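Local atomic coordinates of afamin (Homo sapiens, PDB entry 6FAK), a protein that carries hydrophobic molecules in body fluids, binds vitamin E and keeps lipidated Wnt proteins soluble and active. Residues A[76-81]-A[102-107]; A[26-31]-A[251-256]. One frame throughout, in Å; residues are numbered along the deposited sequence.

Contact 1. Residues A[76-81]-A[102-107]; sequences KICAME and LCFFYN. With NAG (2-acetamido-2-deoxy-beta-D-glucopyranose), chain B.
Cys78 meets Phe104 at the rim of its ring. SG lies almost in the ring plane, 87° off the ring normal and 5.0 Å from the centroid, facing the bond between CE2 and CZ; Cys78 SG to Phe104 CZ is 3.8 Å. This is a sulfur-aromatic contact of the edge type, in which the sulfur meets the slightly positive C-H rim. Ile77 adds a looser apolar touch, its CG2 coming obliquely to Phe104 CZ at 4.3 Å. The sulfur's place follows from its first torsion: SG stands anti to the carbonyl carbon of Cys78 (chi1 -78°), and the disulfide to Cys93 restrains it there. From the other segment, Cys103 is bonded to Cys92, so the adjacent Cys92 and Cys93 tie both segments together in the paired-disulfide pattern of the albumin family, and the Phe104 side chain also rests on Cys92. Further round helix 97-106, Tyr106 approaches a glycan: its OH is 3.6 Å from O7 of the NAG acetamide, an approach and not a bond. An alanine here takes away the ring and hydroxyl beside O7, and the acetamide is likely to be freer to turn. The same glycan lies beside Leu207 to Gly210 and the glycosylated Asn467, while Phe105 O accepts a hydrogen bond from Asn465 ND2, linking this helix to the third albumin repeat. Within the first repeat, Ile77 packs on Leu45 of helix 39-58 and on Phe89, and Cys103 and Phe104 rest on helix 90-93, which lies between helices 69-78 and 97-106 along the chain.

Contact 2. Residues A[26-31]-A[251-256]; sequences TIIAFA and GDVVQC
Val253 pushes its two methyls against the backbone and side chain of Ala29, the residues whose CA atoms come nearest across the contact, 6.0 Å apart. Val253 CG2 reaches Ala29 CB at 3.6 Å, while CG1 lies 3.9 Å from Ala29 CA. The valine's torsion (chi1 -61°) sets CG1 anti to its own carbonyl carbon and CG2 between the backbone N and the carbonyl carbon, spreading the pair over the small alanine. Val253 was modelled in two conformers, so the methyl distances describe one of them and are the less certain for it. Ile28 comes in at an angle, its CG2 4.0 Å from Val253 CG1. That branch methyl stands anti to the isoleucine N, whereas CG1 runs beside the N with CD1 extended beyond it (chi2 176°); the side chain also packs on Leu142, Leu157 and Leu158. The contact is a joint between helices of the first and second albumin repeats, and 251-256 belongs to the region that forms the hydrophobic ligand pocket. Gly251, with positive phi (102°), is the C-prime residue of a Schellman motif ending helix 231-250; a side chain there would jam against the preceding carbonyl oxygen. Asp252 then serves as N-cap of helix 253-268. Its OD1 accepts from Gln255 N at 3.2 Å, in a nearly straight bond that reaches the oxygen from above the carboxylate plane. The disulfide between Cys256 and Cys248 staples the two helices across this turn, and Val253 also touches Ala154 of helix 154-171, while Leu73 of helix 69-78 lies against Ala29.

Overall arrangement
Both contacts are buried where they touch, but contact 1 lies farther out, about 25 Å from the centre of the chain to its own centre against about 18 Å for contact 2, and its segments run out to exposed residues such as Glu81 and Leu102. Their centres are about 12 Å apart. They meet directly where Ile77 CD1 packs on Phe30 CD1 at 3.8 Å, a touch between helix 69-78 and helix 22-33, and helix 39-58 packs on segments of both. Contact 1 stays within the first albumin repeat and combines sulfur, aromatic and disulfide chemistry; at contact 2 a segment of the first repeat meets one of the second by aliphatic packing.

Contact 1. Residues A[76-81]-A[102-107]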
loop_
_atom_site.group_PDB
_atom_site.type_symbol
_atom_site.label_atom_id
_atom_site.label_comp_id
_atom_site.label_asym_id
_atom_site.label_seq_id
_atom_site.Cartn_x
_atom_site.Cartn_y
_atom_site.Cartn_z
ATOM N N LYS A 76 10.670 -26.561 6.400
ATOM C CA LYS A 76 12.126 -26.463 6.266
ATOM C C LYS A 76 12.743 -25.370 7.122
ATOM O O LYS A 76 13.846 -25.517 7.615
ATOM C CB LYS A 76 12.532 -26.213 4.815
ATOM C CG LYS A 76 12.153 -27.311 3.819
ATOM C CD LYS A 76 12.567 -28.699 4.290
ATOM C CE LYS A 76 12.335 -29.791 3.236
ATOM N NZ LYS A 76 12.879 -31.092 3.739
ATOM N N ILE A 77 12.075 -24.236 7.236
ATOM C CA ILE A 77 12.535 -23.169 8.132
ATOM C C ILE A 77 12.529 -23.649 9.596
ATOM O O ILE A 77 13.502 -23.444 10.324
ATOM C CB ILE A 77 11.635 -21.913 7.988
ATOM C CG1 ILE A 77 11.923 -21.222 6.660
ATOM C CG2 ILE A 77 11.820 -20.931 9.139
ATOM C CD1 ILE A 77 10.895 -20.170 6.309
ATOM N N CYS A 78 11.444 -24.285 10.003
ATOM C CA CYS A 78 11.267 -24.768 11.390
ATOM C C CYS A 78 12.262 -25.910 11.752
ATOM O O CYS A 78 12.594 -26.088 12.911
ATOM C CB CYS A 78 9.845 -25.262 11.598
ATOM S SG CYS A 78 8.647 -23.915 11.822
ATOM N N ALA A 79 12.741 -26.629 10.726
ATOM C CA ALA A 79 13.730 -27.698 10.879
ATOM C C ALA A 79 15.196 -27.258 11.047
ATOM O O ALA A 79 16.062 -28.093 11.286
ATOM C CB ALA A 79 13.616 -28.690 9.713
ATOM N N MET A 80 15.471 -25.972 10.948
ATOM C CA MET A 80 16.834 -25.443 11.049
ATOM C C MET A 80 17.233 -25.229 12.496
ATOM O O MET A 80 16.587 -24.474 13.223
ATOM C CB MET A 80 16.930 -24.147 10.289
ATOM C CG MET A 80 16.585 -24.335 8.813
ATOM S SD MET A 80 18.016 -24.248 7.745
ATOM C CE MET A 80 18.261 -22.467 7.714
ATOM N N GLU A 81 18.323 -25.878 12.909
ATOM C CA GLU A 81 18.610 -26.047 14.338
ATOM C C GLU A 81 18.845 -24.731 15.012
ATOM O O GLU A 81 19.626 -23.907 14.535
ATOM C CB GLU A 81 19.759 -27.053 14.587
ATOM C CG GLU A 81 21.154 -26.664 14.146
ATOM C CD GLU A 81 22.170 -27.765 14.443
ATOM O OE1 GLU A 81 22.029 -28.899 13.915
ATOM O OE2 GLU A 81 23.105 -27.491 15.208
ATOM N N LEU A 102 -0.840 -19.362 9.921
ATOM C CA LEU A 102 -1.413 -18.184 10.500
ATOM C C LEU A 102 -0.396 -17.493 11.424
ATOM O O LEU A 102 -0.182 -16.291 11.316
ATOM C CB LEU A 102 -2.726 -18.541 11.266
ATOM C CG LEU A 102 -3.497 -17.379 11.914
ATOM C CD1 LEU A 102 -3.962 -16.380 10.880
ATOM C CD2 LEU A 102 -4.721 -17.888 12.686
ATOM N N CYS A 103 0.247 -18.285 12.280
ATOM C CA CYS A 103 1.284 -17.777 13.145
ATOM C C CYS A 103 2.404 -17.109 12.343
ATOM O O CYS A 103 2.844 -16.036 12.730
ATOM C CB CYS A 103 1.848 -18.921 14.020
ATOM S SG CYS A 103 2.976 -18.393 15.292
ATOM N N PHE A 104 2.837 -17.723 11.251
ATOM C CA PHE A 104 3.892 -17.163 10.383
ATOM C C PHE A 104 3.487 -15.795 9.767
ATOM O O PHE A 104 4.282 -14.846 9.728
ATOM C CB PHE A 104 4.328 -18.160 9.303
ATOM C CG PHE A 104 5.527 -18.964 9.692
ATOM C CD1 PHE A 104 6.780 -18.364 9.774
ATOM C CD2 PHE A 104 5.413 -20.289 10.056
ATOM C CE1 PHE A 104 7.900 -19.114 10.151
ATOM C CE2 PHE A 104 6.527 -21.047 10.429
ATOM C CZ PHE A 104 7.775 -20.468 10.466
ATOM N N PHE A 105 2.236 -15.730 9.321
ATOM C CA PHE A 105 1.643 -14.503 8.863
ATOM C C PHE A 105 1.632 -13.397 9.923
ATOM O O PHE A 105 1.989 -12.258 9.616
ATOM C CB PHE A 105 0.239 -14.769 8.318
ATOM C CG PHE A 105 -0.526 -13.539 8.006
ATOM C CD1 PHE A 105 -0.272 -12.832 6.853
ATOM C CD2 PHE A 105 -1.552 -13.104 8.829
ATOM C CE1 PHE A 105 -0.999 -11.679 6.557
ATOM C CE2 PHE A 105 -2.272 -11.955 8.535
ATOM C CZ PHE A 105 -1.988 -11.261 7.395
ATOM N N TYR A 106 1.184 -13.726 11.145
ATOM C CA TYR A 106 1.238 -12.804 12.254
ATOM C C TYR A 106 2.651 -12.397 12.693
ATOM O O TYR A 106 2.774 -11.360 13.339
ATOM C CB TYR A 106 0.429 -13.271 13.480
ATOM C CG TYR A 106 -1.065 -13.288 13.268
ATOM C CD1 TYR A 106 -1.707 -12.219 12.675
ATOM C CD2 TYR A 106 -1.851 -14.359 13.693
ATOM C CE1 TYR A 106 -3.067 -12.222 12.470
ATOM C CE2 TYR A 106 -3.234 -14.365 13.496
ATOM C CZ TYR A 106 -3.826 -13.292 12.866
ATOM O OH TYR A 106 -5.193 -13.218 12.670
ATOM N N ASN A 107 3.662 -13.188 12.364
ATOM C CA ASN A 107 5.051 -12.898 12.682
ATOM C C ASN A 107 5.655 -11.743 11.875
ATOM O O ASN A 107 6.678 -11.178 12.280
ATOM C CB ASN A 107 5.897 -14.163 12.463
ATOM C CG ASN A 107 7.275 -14.096 13.163
ATOM O OD1 ASN A 107 7.314 -13.881 14.336
ATOM N ND2 ASN A 107 8.373 -14.308 12.422
HETATM C C1 NAG B . -8.628 -8.551 13.670
HETATM C C2 NAG B . -8.456 -9.935 14.284
HETATM C C3 NAG B . -9.143 -10.985 13.420
HETATM C C4 NAG B . -10.598 -10.596 13.196
HETATM C C5 NAG B . -10.709 -9.161 12.671
HETATM C C6 NAG B . -12.167 -8.731 12.553
HETATM C C7 NAG B . -6.549 -10.866 15.533
HETATM C C8 NAG B . -7.520 -11.250 16.617
HETATM N N2 NAG B . -7.043 -10.246 14.450
HETATM O O3 NAG B . -9.072 -12.270 14.058
HETATM O O4 NAG B . -11.203 -11.511 12.273
HETATM O O5 NAG B . -10.021 -8.252 13.545
HETATM O O6 NAG B . -12.782 -8.731 13.847
HETATM O O7 NAG B . -5.358 -11.108 15.637
#

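Contact 2. Residues A[26-31]-A[251-256]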
loop_
_atom_site.group_PDB
_atom_site.type_symbol
_atom_site.label_atom_id
_atom_site.label_comp_id
_atom_site.label_asym_id
_atom_site.label_seq_id
_atom_site.Cartn_x
_atom_site.Cartn_y
_atom_site.Cartn_z
ATOM N N THR A 26 12.734 -18.418 -2.790
ATOM C CA THR A 26 12.971 -18.867 -1.435
ATOM C C THR A 26 13.462 -17.722 -0.500
ATOM O O THR A 26 13.050 -17.624 0.665
ATOM C CB THR A 26 13.998 -20.033 -1.430
ATOM O OG1 THR A 26 13.454 -21.136 -2.168
ATOM C CG2 THR A 26 14.251 -20.506 -0.029
ATOM N N ILE A 27 14.377 -16.919 -1.027
ATOM C CA ILE A 27 14.915 -15.735 -0.338
ATOM C C ILE A 27 13.784 -14.779 0.003
ATOM O O ILE A 27 13.679 -14.315 1.156
ATOM C CB ILE A 27 16.003 -15.049 -1.195
ATOM C CG1 ILE A 27 17.258 -15.898 -1.155
ATOM C CG2 ILE A 27 16.322 -13.643 -0.684
ATOM C CD1 ILE A 27 18.349 -15.434 -2.125
ATOM N N ILE A 28 12.919 -14.506 -0.990
ATOM C CA ILE A 28 11.808 -13.579 -0.762
ATOM C C ILE A 28 10.932 -14.125 0.397
ATOM O O ILE A 28 10.683 -13.415 1.359
ATOM C CB ILE A 28 10.910 -13.399 -1.983
ATOM C CG1 ILE A 28 11.656 -12.638 -3.103
ATOM C CG2 ILE A 28 9.647 -12.624 -1.618
ATOM C CD1 ILE A 28 10.896 -12.478 -4.396
ATOM N N ALA A 29 10.522 -15.386 0.304
ATOM C CA ALA A 29 9.633 -15.968 1.349
ATOM C C ALA A 29 10.273 -15.908 2.767
ATOM O O ALA A 29 9.644 -15.514 3.734
ATOM C CB ALA A 29 9.298 -17.406 0.999
ATOM N N PHE A 30 11.511 -16.379 2.844
ATOM C CA PHE A 30 12.227 -16.492 4.094
ATOM C C PHE A 30 12.454 -15.120 4.707
ATOM O O PHE A 30 12.109 -14.917 5.872
ATOM C CB PHE A 30 13.546 -17.226 3.898
ATOM C CG PHE A 30 14.229 -17.681 5.172
ATOM C CD1 PHE A 30 13.653 -17.608 6.420
ATOM C CD2 PHE A 30 15.481 -18.236 5.080
ATOM C CE1 PHE A 30 14.312 -18.072 7.560
ATOM C CE2 PHE A 30 16.198 -18.663 6.207
ATOM C CZ PHE A 30 15.590 -18.612 7.461
ATOM N N ALA A 31 12.887 -14.178 3.871
ATOM C CA ALA A 31 13.176 -12.800 4.312
ATOM C C ALA A 31 11.948 -12.075 4.782
ATOM O O ALA A 31 12.020 -11.288 5.737
ATOM C CB ALA A 31 13.886 -12.017 3.204
ATOM N N GLY A 251 1.296 -14.574 2.204
ATOM C CA GLY A 251 2.710 -14.621 2.034
ATOM C C GLY A 251 3.225 -15.895 1.372
ATOM O O GLY A 251 4.403 -16.108 1.354
ATOM N N ASP A 252 2.333 -16.715 0.822
ATOM C CA ASP A 252 2.708 -17.945 0.187
ATOM C C ASP A 252 3.236 -17.584 -1.231
ATOM O O ASP A 252 2.456 -17.455 -2.189
ATOM C CB ASP A 252 1.499 -18.883 0.155
ATOM C CG ASP A 252 1.836 -20.254 -0.440
ATOM O OD1 ASP A 252 2.826 -20.410 -1.203
ATOM O OD2 ASP A 252 1.069 -21.157 -0.121
ATOM N N VAL A 253 4.544 -17.439 -1.350
ATOM C CA VAL A 253 5.159 -16.888 -2.587
ATOM C C VAL A 253 4.905 -17.744 -3.834
ATOM O O VAL A 253 4.551 -17.214 -4.883
ATOM C CB VAL A 253 6.656 -16.574 -2.418
ATOM C CG1 VAL A 253 6.860 -15.526 -1.338
ATOM C CG2 VAL A 253 7.465 -17.835 -2.100
ATOM N N VAL A 254 5.042 -19.063 -3.694
ATOM C CA VAL A 254 4.745 -20.008 -4.789
ATOM C C VAL A 254 3.279 -19.961 -5.255
ATOM O O VAL A 254 3.002 -19.813 -6.443
ATOM C CB VAL A 254 5.160 -21.464 -4.409
ATOM C CG1 VAL A 254 4.763 -22.446 -5.494
ATOM C CG2 VAL A 254 6.659 -21.523 -4.171
ATOM N N GLN A 255 2.350 -20.066 -4.315
ATOM C CA GLN A 255 0.935 -19.989 -4.648
ATOM C C GLN A 255 0.560 -18.634 -5.265
ATOM O O GLN A 255 -0.300 -18.546 -6.153
ATOM C CB GLN A 255 0.071 -20.231 -3.406
ATOM C CG GLN A 255 -1.379 -20.566 -3.726
ATOM C CD GLN A 255 -1.491 -21.855 -4.562
ATOM O OE1 GLN A 255 -0.677 -22.772 -4.439
ATOM N NE2 GLN A 255 -2.435 -21.873 -5.461
ATOM N N CYS A 256 1.169 -17.580 -4.751
ATOM C CA CYS A 256 0.965 -16.243 -5.275
ATOM C C CYS A 256 1.334 -16.164 -6.754
ATOM O O CYS A 256 0.543 -15.657 -7.568
ATOM C CB CYS A 256 1.748 -15.217 -4.436
ATOM S SG CYS A 256 1.534 -13.467 -4.837
#